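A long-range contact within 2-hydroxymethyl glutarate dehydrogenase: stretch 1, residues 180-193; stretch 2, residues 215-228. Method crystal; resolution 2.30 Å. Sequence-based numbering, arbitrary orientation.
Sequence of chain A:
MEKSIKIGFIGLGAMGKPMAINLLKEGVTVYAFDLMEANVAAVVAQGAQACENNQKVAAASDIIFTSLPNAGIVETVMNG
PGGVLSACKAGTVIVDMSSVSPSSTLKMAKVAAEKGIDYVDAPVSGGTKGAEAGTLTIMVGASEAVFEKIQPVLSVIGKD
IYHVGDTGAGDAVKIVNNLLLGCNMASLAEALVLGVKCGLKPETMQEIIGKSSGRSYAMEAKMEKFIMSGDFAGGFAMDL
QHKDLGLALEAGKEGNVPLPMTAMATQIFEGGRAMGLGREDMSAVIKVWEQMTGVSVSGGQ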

ATOM      1  N   LEU A 180       2.116  11.907  10.778  1.00 40.34           N
ATOM      2  CA  LEU A 180       1.436  11.184  11.842  1.00 40.01           C
ATOM      3  C   LEU A 180      -0.003  11.644  11.983  1.00 39.98           C
ATOM      4  O   LEU A 180      -0.892  10.804  12.143  1.00 39.85           O
ATOM      5  CB  LEU A 180       2.190  11.333  13.169  1.00 40.05           C
ATOM      6  CG  LEU A 180       3.525  10.587  13.229  1.00 39.66           C
ATOM      7  CD1 LEU A 180       4.332  11.012  14.458  1.00 38.23           C
ATOM      8  CD2 LEU A 180       3.274   9.069  13.209  1.00 37.62           C
ATOM      9  N   LEU A 181      -0.228  12.964  11.920  1.00 39.68           N
ATOM     10  CA  LEU A 181      -1.587  13.513  11.883  1.00 39.48           C
ATOM     11  C   LEU A 181      -2.426  12.875  10.769  1.00 39.40           C
ATOM     12  O   LEU A 181      -3.551  12.434  11.004  1.00 39.32           O
ATOM     13  CB  LEU A 181      -1.560  15.034  11.678  1.00 39.44           C
ATOM     14  CG  LEU A 181      -2.912  15.766  11.569  1.00 39.06           C
ATOM     15  CD1 LEU A 181      -3.813  15.484  12.816  1.00 36.68           C
ATOM     16  CD2 LEU A 181      -2.710  17.266  11.373  1.00 38.19           C
ATOM     17  N   GLY A 182      -1.875  12.849   9.558  1.00 39.34           N
ATOM     18  CA  GLY A 182      -2.549  12.261   8.408  1.00 39.41           C
ATOM     19  C   GLY A 182      -2.839  10.782   8.545  1.00 39.23           C
ATOM     20  O   GLY A 182      -3.953  10.342   8.275  1.00 39.27           O
ATOM     21  N   CYS A 183      -1.842  10.020   8.973  1.00 39.31           N
ATOM     22  CA  CYS A 183      -2.021   8.592   9.209  1.00 39.49           C
ATOM     23  C   CYS A 183      -3.080   8.319  10.281  1.00 39.37           C
ATOM     24  O   CYS A 183      -3.935   7.442  10.114  1.00 39.55           O
ATOM     25  CB  CYS A 183      -0.703   7.936   9.623  1.00 39.60           C
ATOM     26  SG  CYS A 183       0.539   7.764   8.310  1.00 40.78           S
ATOM     27  N   ASN A 184      -3.006   9.063  11.379  1.00 39.36           N
ATOM     28  CA  ASN A 184      -3.889   8.847  12.514  1.00 39.30           C
ATOM     29  C   ASN A 184      -5.325   9.120  12.106  1.00 39.44           C
ATOM     30  O   ASN A 184      -6.235   8.408  12.512  1.00 39.50           O
ATOM     31  CB  ASN A 184      -3.474   9.726  13.708  1.00 39.33           C
ATOM     32  CG  ASN A 184      -2.137   9.334  14.293  1.00 39.41           C
ATOM     33  OD1 ASN A 184      -1.585   8.276  13.980  1.00 40.35           O
ATOM     34  ND2 ASN A 184      -1.605  10.184  15.155  1.00 38.91           N
ATOM     35  N   MET A 185      -5.519  10.139  11.266  1.00 39.55           N
ATOM     36  CA  MET A 185      -6.838  10.473  10.769  1.00 39.37           C
ATOM     37  C   MET A 185      -7.369   9.410   9.809  1.00 39.33           C
ATOM     38  O   MET A 185      -8.513   8.966   9.931  1.00 39.50           O
ATOM     39  CB  MET A 185      -6.821  11.830  10.082  1.00 39.23           C
ATOM     40  CG  MET A 185      -8.191  12.268   9.482  1.00 39.70           C
ATOM     41  SD  MET A 185      -9.492  12.599  10.691  1.00 41.08           S
ATOM     42  CE  MET A 185     -10.667  11.277  10.375  1.00 39.04           C
ATOM     43  N   ALA A 186      -6.541   8.998   8.858  1.00 39.05           N
ATOM     44  CA  ALA A 186      -6.919   7.925   7.947  1.00 39.19           C
ATOM     45  C   ALA A 186      -7.347   6.651   8.712  1.00 38.91           C
ATOM     46  O   ALA A 186      -8.331   6.008   8.363  1.00 39.00           O
ATOM     47  CB  ALA A 186      -5.758   7.618   6.961  1.00 38.45           C
ATOM     48  N   SER A 187      -6.594   6.294   9.749  1.00 39.01           N
ATOM     49  CA  SER A 187      -6.929   5.135  10.571  1.00 39.21           C
ATOM     50  C   SER A 187      -8.256   5.341  11.308  1.00 39.33           C
ATOM     51  O   SER A 187      -9.101   4.453  11.369  1.00 39.14           O
ATOM     52  CB  SER A 187      -5.811   4.865  11.582  1.00 39.56           C
ATOM     53  OG  SER A 187      -4.565   4.623  10.948  1.00 39.11           O
ATOM     54  N   LEU A 188      -8.432   6.536  11.852  1.00 39.50           N
ATOM     55  CA  LEU A 188      -9.663   6.902  12.559  1.00 39.38           C
ATOM     56  C   LEU A 188     -10.896   6.781  11.653  1.00 39.51           C
ATOM     57  O   LEU A 188     -11.949   6.255  12.059  1.00 39.23           O
ATOM     58  CB  LEU A 188      -9.542   8.327  13.116  1.00 39.23           C
ATOM     59  CG  LEU A 188     -10.694   8.803  14.019  1.00 39.58           C
ATOM     60  CD1 LEU A 188     -10.855   7.897  15.265  1.00 37.53           C
ATOM     61  CD2 LEU A 188     -10.512  10.264  14.397  1.00 38.59           C
ATOM     62  N   ALA A 189     -10.749   7.240  10.418  1.00 39.37           N
ATOM     63  CA  ALA A 189     -11.848   7.228   9.451  1.00 39.55           C
ATOM     64  C   ALA A 189     -12.492   5.838   9.299  1.00 39.93           C
ATOM     65  O   ALA A 189     -13.721   5.680   9.484  1.00 39.44           O
ATOM     66  CB  ALA A 189     -11.361   7.740   8.105  1.00 39.24           C
ATOM     67  N   GLU A 190     -11.660   4.841   8.959  1.00 39.81           N
ATOM     68  CA  GLU A 190     -12.148   3.475   8.762  1.00 39.60           C
ATOM     69  C   GLU A 190     -12.616   2.839  10.081  1.00 39.51           C
ATOM     70  O   GLU A 190     -13.603   2.086  10.097  1.00 39.26           O
ATOM     71  CB  GLU A 190     -11.104   2.607   8.057  1.00 39.54           C
ATOM     72  CG  GLU A 190      -9.856   2.269   8.895  1.00 40.24           C
ATOM     73  CD  GLU A 190      -8.767   1.566   8.099  1.00 40.18           C
ATOM     74  OE1 GLU A 190      -8.249   0.514   8.555  1.00 41.30           O
ATOM     75  OE2 GLU A 190      -8.416   2.076   7.016  1.00 39.62           O
ATOM     76  N   ALA A 191     -11.924   3.164  11.176  1.00 39.57           N
ATOM     77  CA  ALA A 191     -12.280   2.667  12.514  1.00 39.53           C
ATOM     78  C   ALA A 191     -13.678   3.069  12.956  1.00 39.54           C
ATOM     79  O   ALA A 191     -14.429   2.259  13.523  1.00 39.91           O
ATOM     80  CB  ALA A 191     -11.266   3.151  13.547  1.00 39.44           C
ATOM     81  N   LEU A 192     -14.019   4.330  12.728  1.00 39.65           N
ATOM     82  CA  LEU A 192     -15.320   4.859  13.124  1.00 39.35           C
ATOM     83  C   LEU A 192     -16.452   4.244  12.305  1.00 39.38           C
ATOM     84  O   LEU A 192     -17.507   3.908  12.833  1.00 39.08           O
ATOM     85  CB  LEU A 192     -15.333   6.379  13.001  1.00 39.45           C
ATOM     86  CG  LEU A 192     -14.478   7.147  14.019  1.00 39.19           C
ATOM     87  CD1 LEU A 192     -14.543   8.647  13.726  1.00 38.08           C
ATOM     88  CD2 LEU A 192     -14.933   6.853  15.449  1.00 37.15           C
ATOM     89  N   VAL A 193     -16.211   4.079  11.014  1.00 39.28           N
ATOM     90  CA  VAL A 193     -17.166   3.419  10.134  1.00 39.02           C
ATOM     91  C   VAL A 193     -17.419   1.965  10.565  1.00 39.12           C
ATOM     92  O   VAL A 193     -18.572   1.515  10.590  1.00 39.08           O
ATOM     93  CB  VAL A 193     -16.676   3.481   8.677  1.00 39.07           C
ATOM     94  CG1 VAL A 193     -17.532   2.594   7.761  1.00 38.01           C
ATOM     95  CG2 VAL A 193     -16.613   4.949   8.207  1.00 38.37           C
ATOM     96  N   ARG A 215      -6.598   6.585  21.500  1.00 42.97           N
ATOM     97  CA  ARG A 215      -6.753   8.025  21.317  1.00 43.34           C
ATOM     98  C   ARG A 215      -5.561   8.680  20.631  1.00 42.91           C
ATOM     99  O   ARG A 215      -4.444   8.183  20.671  1.00 42.53           O
ATOM    100  CB  ARG A 215      -7.054   8.738  22.631  1.00 43.73           C
ATOM    101  CG  ARG A 215      -5.871   8.864  23.606  1.00 45.20           C
ATOM    102  CD  ARG A 215      -6.303   9.636  24.845  1.00 45.71           C
ATOM    103  NE  ARG A 215      -5.325   9.547  25.928  1.00 47.65           N
ATOM    104  CZ  ARG A 215      -5.299   8.594  26.861  1.00 49.37           C
ATOM    105  NH1 ARG A 215      -6.214   7.629  26.889  1.00 50.28           N
ATOM    106  NH2 ARG A 215      -4.346   8.616  27.789  1.00 50.20           N
ATOM    107  N   SER A 216      -5.853   9.779  19.954  1.00 42.41           N
ATOM    108  CA  SER A 216      -4.852  10.585  19.292  1.00 42.52           C
ATOM    109  C   SER A 216      -5.347  12.017  19.257  1.00 42.48           C
ATOM    110  O   SER A 216      -6.528  12.271  19.466  1.00 42.42           O
ATOM    111  CB  SER A 216      -4.605  10.077  17.868  1.00 42.61           C
ATOM    112  OG  SER A 216      -5.770  10.185  17.049  1.00 41.37           O
ATOM    113  N   TYR A 217      -4.448  12.956  19.006  1.00 42.71           N
ATOM    114  CA  TYR A 217      -4.854  14.331  18.800  1.00 42.92           C
ATOM    115  C   TYR A 217      -5.809  14.449  17.598  1.00 42.58           C
ATOM    116  O   TYR A 217      -6.787  15.172  17.655  1.00 42.13           O
ATOM    117  CB  TYR A 217      -3.640  15.244  18.625  1.00 43.51           C
ATOM    118  CG  TYR A 217      -4.051  16.634  18.289  1.00 43.29           C
ATOM    119  CD1 TYR A 217      -4.441  17.519  19.282  1.00 44.91           C
ATOM    120  CD2 TYR A 217      -4.118  17.054  16.975  1.00 44.75           C
ATOM    121  CE1 TYR A 217      -4.862  18.811  18.970  1.00 45.10           C
ATOM    122  CE2 TYR A 217      -4.531  18.332  16.656  1.00 44.44           C
ATOM    123  CZ  TYR A 217      -4.892  19.198  17.659  1.00 44.57           C
ATOM    124  OH  TYR A 217      -5.301  20.451  17.336  1.00 45.93           O
ATOM    125  N   ALA A 218      -5.515  13.727  16.521  1.00 42.99           N
ATOM    126  CA  ALA A 218      -6.430  13.641  15.360  1.00 43.31           C
ATOM    127  C   ALA A 218      -7.884  13.418  15.789  1.00 43.48           C
ATOM    128  O   ALA A 218      -8.785  14.159  15.393  1.00 43.30           O
ATOM    129  CB  ALA A 218      -5.996  12.558  14.407  1.00 42.41           C
ATOM    130  N   MET A 219      -8.115  12.408  16.615  1.00 44.32           N
ATOM    131  CA  MET A 219      -9.451  12.147  17.104  1.00 44.83           C
ATOM    132  C   MET A 219      -9.973  13.300  17.976  1.00 44.55           C
ATOM    133  O   MET A 219     -11.130  13.714  17.834  1.00 44.35           O
ATOM    134  CB  MET A 219      -9.492  10.837  17.875  1.00 44.95           C
ATOM    135  CG  MET A 219     -10.857  10.528  18.442  1.00 45.40           C
ATOM    136  SD  MET A 219     -10.953   8.895  19.136  1.00 48.59           S
ATOM    137  CE  MET A 219     -12.711   8.769  19.438  1.00 48.68           C
ATOM    138  N   GLU A 220      -9.137  13.812  18.876  1.00 44.75           N
ATOM    139  CA  GLU A 220      -9.556  14.893  19.768  1.00 45.66           C
ATOM    140  C   GLU A 220      -9.965  16.138  18.996  1.00 44.69           C
ATOM    141  O   GLU A 220     -10.998  16.734  19.271  1.00 44.11           O
ATOM    142  CB  GLU A 220      -8.453  15.241  20.764  1.00 46.11           C
ATOM    143  CG  GLU A 220      -8.323  14.225  21.892  1.00 49.57           C
ATOM    144  CD  GLU A 220      -6.879  13.876  22.235  1.00 50.29           C
ATOM    145  OE1 GLU A 220      -6.046  14.823  22.317  1.00 56.44           O
ATOM    146  OE2 GLU A 220      -6.592  12.656  22.414  1.00 53.67           O
ATOM    147  N   ALA A 221      -9.166  16.499  18.004  1.00 44.16           N
ATOM    148  CA  ALA A 221      -9.412  17.706  17.225  1.00 44.06           C
ATOM    149  C   ALA A 221     -10.630  17.599  16.295  1.00 43.78           C
ATOM    150  O   ALA A 221     -11.365  18.582  16.113  1.00 43.55           O
ATOM    151  CB  ALA A 221      -8.181  18.066  16.419  1.00 43.44           C
ATOM    152  N   LYS A 222     -10.848  16.427  15.713  1.00 43.74           N
ATOM    153  CA  LYS A 222     -11.782  16.312  14.596  1.00 44.29           C
ATOM    154  C   LYS A 222     -13.143  15.701  14.932  1.00 44.52           C
ATOM    155  O   LYS A 222     -14.143  16.070  14.342  1.00 44.17           O
ATOM    156  CB  LYS A 222     -11.132  15.525  13.457  1.00 43.77           C
ATOM    157  CG  LYS A 222      -9.788  16.094  12.973  1.00 43.16           C
ATOM    158  CD  LYS A 222      -9.872  17.545  12.562  1.00 42.25           C
ATOM    159  CE  LYS A 222      -8.555  18.051  11.995  1.00 41.80           C
ATOM    160  NZ  LYS A 222      -8.637  19.505  11.635  1.00 40.87           N
ATOM    161  N   MET A 223     -13.170  14.777  15.879  1.00 45.40           N
ATOM    162  CA  MET A 223     -14.351  13.948  16.111  1.00 46.11           C
ATOM    163  C   MET A 223     -15.628  14.760  16.390  1.00 45.99           C
ATOM    164  O   MET A 223     -16.615  14.679  15.680  1.00 46.08           O
ATOM    165  CB  MET A 223     -14.065  12.993  17.277  1.00 46.66           C
ATOM    166  CG  MET A 223     -15.199  12.065  17.645  1.00 47.35           C
ATOM    167  SD  MET A 223     -15.458  10.873  16.351  1.00 52.08           S
ATOM    168  CE  MET A 223     -16.654   9.761  17.149  1.00 48.19           C
ATOM    169  N   GLU A 224     -15.584  15.564  17.419  1.00 46.38           N
ATOM    170  CA  GLU A 224     -16.745  16.317  17.816  1.00 47.03           C
ATOM    171  C   GLU A 224     -17.013  17.508  16.890  1.00 46.47           C
ATOM    172  O   GLU A 224     -18.140  17.700  16.427  1.00 46.43           O
ATOM    173  CB  GLU A 224     -16.554  16.779  19.249  1.00 47.19           C
ATOM    174  CG  GLU A 224     -17.821  17.239  19.915  1.00 49.39           C
ATOM    175  CD  GLU A 224     -17.670  17.383  21.423  1.00 50.03           C
ATOM    176  OE1 GLU A 224     -17.040  16.460  22.039  1.00 54.25           O
ATOM    177  OE2 GLU A 224     -18.186  18.397  21.964  1.00 52.80           O
ATOM    178  N   LYS A 225     -15.973  18.275  16.583  1.00 45.99           N
ATOM    179  CA  LYS A 225     -16.145  19.515  15.830  1.00 45.75           C
ATOM    180  C   LYS A 225     -16.560  19.321  14.365  1.00 45.01           C
ATOM    181  O   LYS A 225     -17.352  20.118  13.851  1.00 44.90           O
ATOM    182  CB  LYS A 225     -14.875  20.362  15.891  1.00 46.01           C
ATOM    183  CG  LYS A 225     -15.048  21.756  15.286  1.00 47.01           C
ATOM    184  CD  LYS A 225     -13.781  22.591  15.378  1.00 47.23           C
ATOM    185  CE  LYS A 225     -13.932  23.890  14.577  1.00 49.02           C
ATOM    186  NZ  LYS A 225     -12.647  24.662  14.467  1.00 50.36           N
ATOM    187  N   PHE A 226     -16.013  18.296  13.708  1.00 43.69           N
ATOM    188  CA  PHE A 226     -16.215  18.089  12.278  1.00 43.47           C
ATOM    189  C   PHE A 226     -17.022  16.836  11.948  1.00 42.78           C
ATOM    190  O   PHE A 226     -18.006  16.918  11.224  1.00 42.44           O
ATOM    191  CB  PHE A 226     -14.870  18.025  11.540  1.00 42.68           C
ATOM    192  CG  PHE A 226     -14.053  19.284  11.660  1.00 42.60           C
ATOM    193  CD1 PHE A 226     -14.237  20.345  10.769  1.00 42.08           C
ATOM    194  CD2 PHE A 226     -13.101  19.418  12.662  1.00 42.41           C
ATOM    195  CE1 PHE A 226     -13.485  21.513  10.880  1.00 41.60           C
ATOM    196  CE2 PHE A 226     -12.341  20.596  12.777  1.00 42.39           C
ATOM    197  CZ  PHE A 226     -12.537  21.635  11.884  1.00 41.44           C
ATOM    198  N   ILE A 227     -16.575  15.693  12.447  1.00 42.37           N
ATOM    199  CA  ILE A 227     -17.152  14.414  12.083  1.00 42.70           C
ATOM    200  C   ILE A 227     -18.563  14.319  12.646  1.00 42.44           C
ATOM    201  O   ILE A 227     -19.505  14.147  11.903  1.00 42.24           O
ATOM    202  CB  ILE A 227     -16.281  13.209  12.578  1.00 42.29           C
ATOM    203  CG1 ILE A 227     -14.937  13.191  11.839  1.00 43.16           C
ATOM    204  CG2 ILE A 227     -16.989  11.881  12.365  1.00 41.64           C
ATOM    205  CD1 ILE A 227     -13.891  12.235  12.459  1.00 42.52           C
ATOM    206  N   MET A 228     -18.711  14.462  13.957  1.00 42.28           N
ATOM    207  CA  MET A 228     -20.043  14.299  14.567  1.00 42.71           C
ATOM    208  C   MET A 228     -21.014  15.428  14.208  1.00 42.61           C
ATOM    209  O   MET A 228     -22.229  15.213  14.168  1.00 42.12           O
ATOM    210  CB  MET A 228     -19.936  14.138  16.066  1.00 42.38           C
ATOM    211  CG  MET A 228     -19.236  12.883  16.444  1.00 42.76           C
ATOM    212  SD  MET A 228     -19.203  12.609  18.213  1.00 44.82           S
ATOM    213  CE  MET A 228     -20.959  12.285  18.506  1.00 43.29           C
TER
HETATM  214  O   HOH W   1      -2.530  12.576  16.195  1.00 33.38           O

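The two stretches meet as a pair of obliquely crossed helices packed through apolar side chains, with no direct hydrogen bond between them and one water bridging their polar end. The axes of helix 180-193 and helix 217-228 approach to 8.9 Å at a signed crossing angle of -59°, and the contact buries 510 Å² counted over both sides.

Closest approach of the backbones falls at M185 and A218, whose CA atoms lie 5.6 Å apart. The CA-to-CB bond of A218 points toward the first helix, and its methyl is surrounded by three residues there: A218 CB lies 3.9 Å from N184 CB, 4.0 Å from L181 CD1 and 4.0 Å from the backbone M185 N. A side chain of one carbon suits a place where its CB already touches the opposing main chain. L181 starts out sideways, but with chi1 t and chi2 p its end comes nearer, and CD1 also reaches the edge of the Y217 ring, 4.5 Å from Y217 CD2.

L188 occupies the next turn and loses 66 Å² to the other stretch. Its CA-to-CB bond points toward the second helix, and L188 CD2 packs 3.5 Å from M219 CA and 3.7 Å from M219 CB, so the branched end rests against backbone as well as side chain. One turn further, L192 places CD1 3.6 Å from M223 SD and 3.9 Å from I227 CD1. The M223 side chain begins sideways and its end turns in to make this contact. I227 CD1 is a shared point, since M185 CE lies 4.0 Å from it and L188 CD2 4.4 Å. The flexible M185 thioether spans residues a turn apart, its SD also lying 4.2 Å from K222 CG. That contact uses the aliphatic part of the lysine, while K222 NZ is hydrogen-bonded elsewhere in the structure.

At the start of the second helix the chemistry becomes polar. S216, at the N-cap position with chi1 p, accepts a capping bond from M219 N at S216 OG (3.3 Å, N-H...acceptor angle 165°). N184 ND2 approaches S216 CB to 4.0 Å and donates to water 1 at 2.8 Å; the same water accepts from A218 N at 3.2 Å. The amide of A218 lies in the first turn, where no preceding turn of helix supplies an acceptor, so the water satisfies it and ties it to N184. The asparagine thus combines an apolar CB contact with a donor that reaches the bridging water.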